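Local coordinates for protein methylxanthine N1-demethylase NdmA (Pseudomonas putida, PDB 6ICN) that catalyses the N1-demethylation of caffeine to theobromine and formaldehyde, as a Rieske oxygenase using NADH and molecular oxygen, at residues P212-N217 / I362-S367. Numbering follows the deposited sequence.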
ATOM      1  N   PRO A 212      45.643 -24.628   6.379  1.00 27.18           N
ATOM      2  CA  PRO A 212      45.523 -25.448   7.589  1.00 26.94           C
ATOM      3  C   PRO A 212      44.551 -24.815   8.575  1.00 25.71           C
ATOM      4  O   PRO A 212      44.426 -23.591   8.652  1.00 27.73           O
ATOM      5  CB  PRO A 212      46.951 -25.479   8.148  1.00 32.39           C
ATOM      6  CG  PRO A 212      47.632 -24.317   7.541  1.00 34.23           C
ATOM      7  CD  PRO A 212      46.985 -24.041   6.225  1.00 33.77           C
ATOM      8  N   MET A 213      43.842 -25.670   9.306  1.00 22.42           N
ATOM      9  CA  MET A 213      42.825 -25.245  10.264  1.00 27.27           C
ATOM     10  C   MET A 213      43.074 -25.926  11.599  1.00 25.60           C
ATOM     11  O   MET A 213      43.215 -27.151  11.655  1.00 28.02           O
ATOM     12  CB  MET A 213      41.409 -25.583   9.782  1.00 26.96           C
ATOM     13  CG  MET A 213      41.041 -24.940   8.470  1.00 25.46           C
ATOM     14  SD  MET A 213      39.452 -25.540   7.856  1.00 23.84           S
ATOM     15  CE  MET A 213      38.328 -24.731   9.026  1.00 23.19           C
ATOM     16  N   ASP A 214      43.106 -25.134  12.668  1.00 24.14           N
ATOM     17  CA  ASP A 214      43.308 -25.632  14.019  1.00 24.20           C
ATOM     18  C   ASP A 214      42.035 -25.491  14.834  1.00 27.03           C
ATOM     19  O   ASP A 214      41.330 -24.478  14.726  1.00 24.65           O
ATOM     20  CB  ASP A 214      44.420 -24.859  14.734  1.00 26.01           C
ATOM     21  CG  ASP A 214      45.725 -24.902  13.990  1.00 33.07           C
ATOM     22  OD1 ASP A 214      46.010 -25.929  13.341  1.00 32.10           O
ATOM     23  OD2 ASP A 214      46.464 -23.898  14.058  1.00 37.30           O
ATOM     24  N   ARG A 215      41.763 -26.494  15.667  1.00 22.41           N
ATOM     25  CA  ARG A 215      40.774 -26.384  16.731  1.00 23.40           C
ATOM     26  C   ARG A 215      41.502 -26.094  18.035  1.00 30.13           C
ATOM     27  O   ARG A 215      42.441 -26.810  18.399  1.00 27.64           O
ATOM     28  CB  ARG A 215      39.943 -27.651  16.892  1.00 23.37           C
ATOM     29  CG  ARG A 215      39.322 -28.239  15.634  1.00 22.72           C
ATOM     30  CD  ARG A 215      38.520 -29.418  16.064  1.00 22.84           C
ATOM     31  NE  ARG A 215      37.870 -30.142  14.973  1.00 20.78           N
ATOM     32  CZ  ARG A 215      37.122 -31.218  15.161  1.00 21.01           C
ATOM     33  NH1 ARG A 215      36.566 -31.842  14.128  1.00 21.57           N
ATOM     34  NH2 ARG A 215      36.948 -31.692  16.392  1.00 25.23           N
ATOM     35  N   PHE A 216      41.072 -25.051  18.732  1.00 24.12           N
ATOM     36  CA  PHE A 216      41.691 -24.710  20.007  1.00 25.82           C
ATOM     37  C   PHE A 216      40.666 -23.968  20.851  1.00 28.87           C
ATOM     38  O   PHE A 216      40.094 -22.971  20.393  1.00 26.65           O
ATOM     39  CB  PHE A 216      42.949 -23.862  19.794  1.00 28.83           C
ATOM     40  CG  PHE A 216      43.727 -23.612  21.056  1.00 33.34           C
ATOM     41  CD1 PHE A 216      44.522 -24.604  21.598  1.00 37.79           C
ATOM     42  CD2 PHE A 216      43.651 -22.389  21.699  1.00 37.08           C
ATOM     43  CE1 PHE A 216      45.238 -24.382  22.760  1.00 41.27           C
ATOM     44  CE2 PHE A 216      44.368 -22.161  22.863  1.00 41.36           C
ATOM     45  CZ  PHE A 216      45.153 -23.160  23.393  1.00 41.65           C
ATOM     46  N   ASN A 217      40.417 -24.474  22.058  1.00 25.67           N
ATOM     47  CA  ASN A 217      39.521 -23.819  23.016  1.00 29.41           C
ATOM     48  C   ASN A 217      38.130 -23.588  22.427  1.00 25.63           C
ATOM     49  O   ASN A 217      37.497 -22.559  22.674  1.00 29.37           O
ATOM     50  CB  ASN A 217      40.110 -22.498  23.514  1.00 29.34           C
ATOM     51  CG  ASN A 217      41.283 -22.695  24.457  1.00 39.71           C
ATOM     52  OD1 ASN A 217      41.511 -23.795  24.977  1.00 45.28           O
ATOM     53  ND2 ASN A 217      42.025 -21.622  24.697  1.00 41.87           N
ATOM     54  N   ILE A 362      45.459 -29.658  16.187  1.00 28.75           N
ATOM     55  CA  ILE A 362      46.340 -28.700  15.539  1.00 28.72           C
ATOM     56  C   ILE A 362      46.854 -29.318  14.251  1.00 36.38           C
ATOM     57  O   ILE A 362      47.339 -30.456  14.252  1.00 34.83           O
ATOM     58  CB  ILE A 362      47.507 -28.296  16.459  1.00 30.15           C
ATOM     59  CG1 ILE A 362      46.983 -27.850  17.829  1.00 34.38           C
ATOM     60  CG2 ILE A 362      48.352 -27.226  15.803  1.00 34.27           C
ATOM     61  CD1 ILE A 362      45.984 -26.713  17.776  1.00 36.70           C
ATOM     62  N   GLU A 363      46.744 -28.580  13.151  1.00 34.55           N
ATOM     63  CA  GLU A 363      47.417 -29.002  11.935  1.00 37.92           C
ATOM     64  C   GLU A 363      48.338 -27.942  11.345  1.00 38.13           C
ATOM     65  O   GLU A 363      49.120 -28.269  10.445  1.00 40.02           O
ATOM     66  CB  GLU A 363      46.396 -29.480  10.885  1.00 40.38           C
ATOM     67  CG  GLU A 363      45.659 -28.408  10.169  1.00 37.14           C
ATOM     68  CD  GLU A 363      44.513 -28.943   9.291  1.00 37.13           C
ATOM     69  OE1 GLU A 363      44.242 -28.317   8.265  1.00 30.48           O
ATOM     70  OE2 GLU A 363      43.881 -29.967   9.623  1.00 44.30           O
ATOM     71  N   SER A 364      48.313 -26.706  11.846  1.00 34.50           N
ATOM     72  CA  SER A 364      49.267 -25.698  11.425  1.00 36.53           C
ATOM     73  C   SER A 364      50.542 -25.827  12.258  1.00 43.57           C
ATOM     74  O   SER A 364      50.646 -26.665  13.156  1.00 41.06           O
ATOM     75  CB  SER A 364      48.673 -24.297  11.558  1.00 41.24           C
ATOM     76  OG  SER A 364      48.838 -23.818  12.882  1.00 39.93           O
ATOM     77  N   ASP A 365      51.529 -24.981  11.964  1.00 48.95           N
ATOM     78  CA  ASP A 365      52.791 -24.982  12.691  1.00 52.73           C
ATOM     79  C   ASP A 365      52.842 -23.909  13.778  1.00 56.16           C
ATOM     80  O   ASP A 365      53.935 -23.522  14.206  1.00 55.43           O
ATOM     81  CB  ASP A 365      53.959 -24.806  11.719  1.00 53.39           C
ATOM     82  CG  ASP A 365      53.984 -23.430  11.072  1.00 57.89           C
ATOM     83  OD1 ASP A 365      52.954 -22.720  11.116  1.00 60.18           O
ATOM     84  OD2 ASP A 365      55.039 -23.058  10.514  1.00 61.89           O
ATOM     85  N   ARG A 366      51.691 -23.415  14.223  1.00 55.21           N
ATOM     86  CA  ARG A 366      51.675 -22.291  15.145  1.00 55.24           C
ATOM     87  C   ARG A 366      51.697 -22.766  16.593  1.00 58.68           C
ATOM     88  O   ARG A 366      51.365 -23.914  16.903  1.00 57.92           O
ATOM     89  CB  ARG A 366      50.465 -21.392  14.889  1.00 52.43           C
ATOM     90  CG  ARG A 366      50.354 -20.948  13.441  1.00 53.10           C
ATOM     91  CD  ARG A 366      49.047 -20.209  13.193  1.00 53.90           C
ATOM     92  NE  ARG A 366      47.902 -21.018  13.588  1.00 54.72           N
ATOM     93  CZ  ARG A 366      46.837 -21.245  12.818  1.00 49.44           C
ATOM     94  NH1 ARG A 366      46.772 -20.717  11.602  1.00 48.12           N
ATOM     95  NH2 ARG A 366      45.823 -21.988  13.265  1.00 46.43           N
ATOM     96  N   SER A 367      52.038 -21.829  17.482  1.00 62.11           N
ATOM     97  CA  SER A 367      52.665 -22.169  18.755  1.00 62.47           C
ATOM     98  C   SER A 367      51.771 -23.049  19.622  1.00 64.35           C
ATOM     99  O   SER A 367      52.161 -24.164  19.993  1.00 69.19           O
ATOM    100  CB  SER A 367      53.057 -20.891  19.499  1.00 64.95           C
ATOM    101  OG  SER A 367      53.847 -21.190  20.640  1.00 68.97           O
TER
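Asp214 lays its carboxylate against the backbone of the loop Ile362-Ser364. Its OD1 takes two amides: the N of Glu363 at 2.8 Å, met nearly along the C-O axis, and the N of Ser364 at 2.9 Å, on the syn lone pair. This double grip probably fixes the rotation of the carboxylate. The other oxygen, OD2, accepts from Ser364 OG, though its exact place is less sure. It also faces Arg366 in a salt bridge, but the modelled approach is too short to trust in detail. Tyr368 OH hydrogen-bonds to Asp214 OD2 and Arg366 NH2, subject to the same doubt. With chi1 at 85°, Ser364 OG lies between its own backbone N and carbonyl carbon, where it also accepts from Arg366 N at 3.2 Å, forming an ST turn. With an alanine here the hydroxyl is gone, and the Arg366 amide, left without this acceptor, would probably be freer to shift. Glu363 OE1 receives Met213 N from above the carboxylate plane, 2.9 Å away, and also forms a salt bridge with Lys330 NZ. Glu363 CG packs on Pro212 CB. Ile362 CG2 touches Asp214 OD1 at 3.6 Å, and its CD1 reaches Arg215 O. The contact ties the C-terminal tail, after helix 350-358, to edge strand 214-216 of the antiparallel sheet in the catalytic domain of this Rieske oxygenase, through a buried aspartate that accepts successive backbone amides.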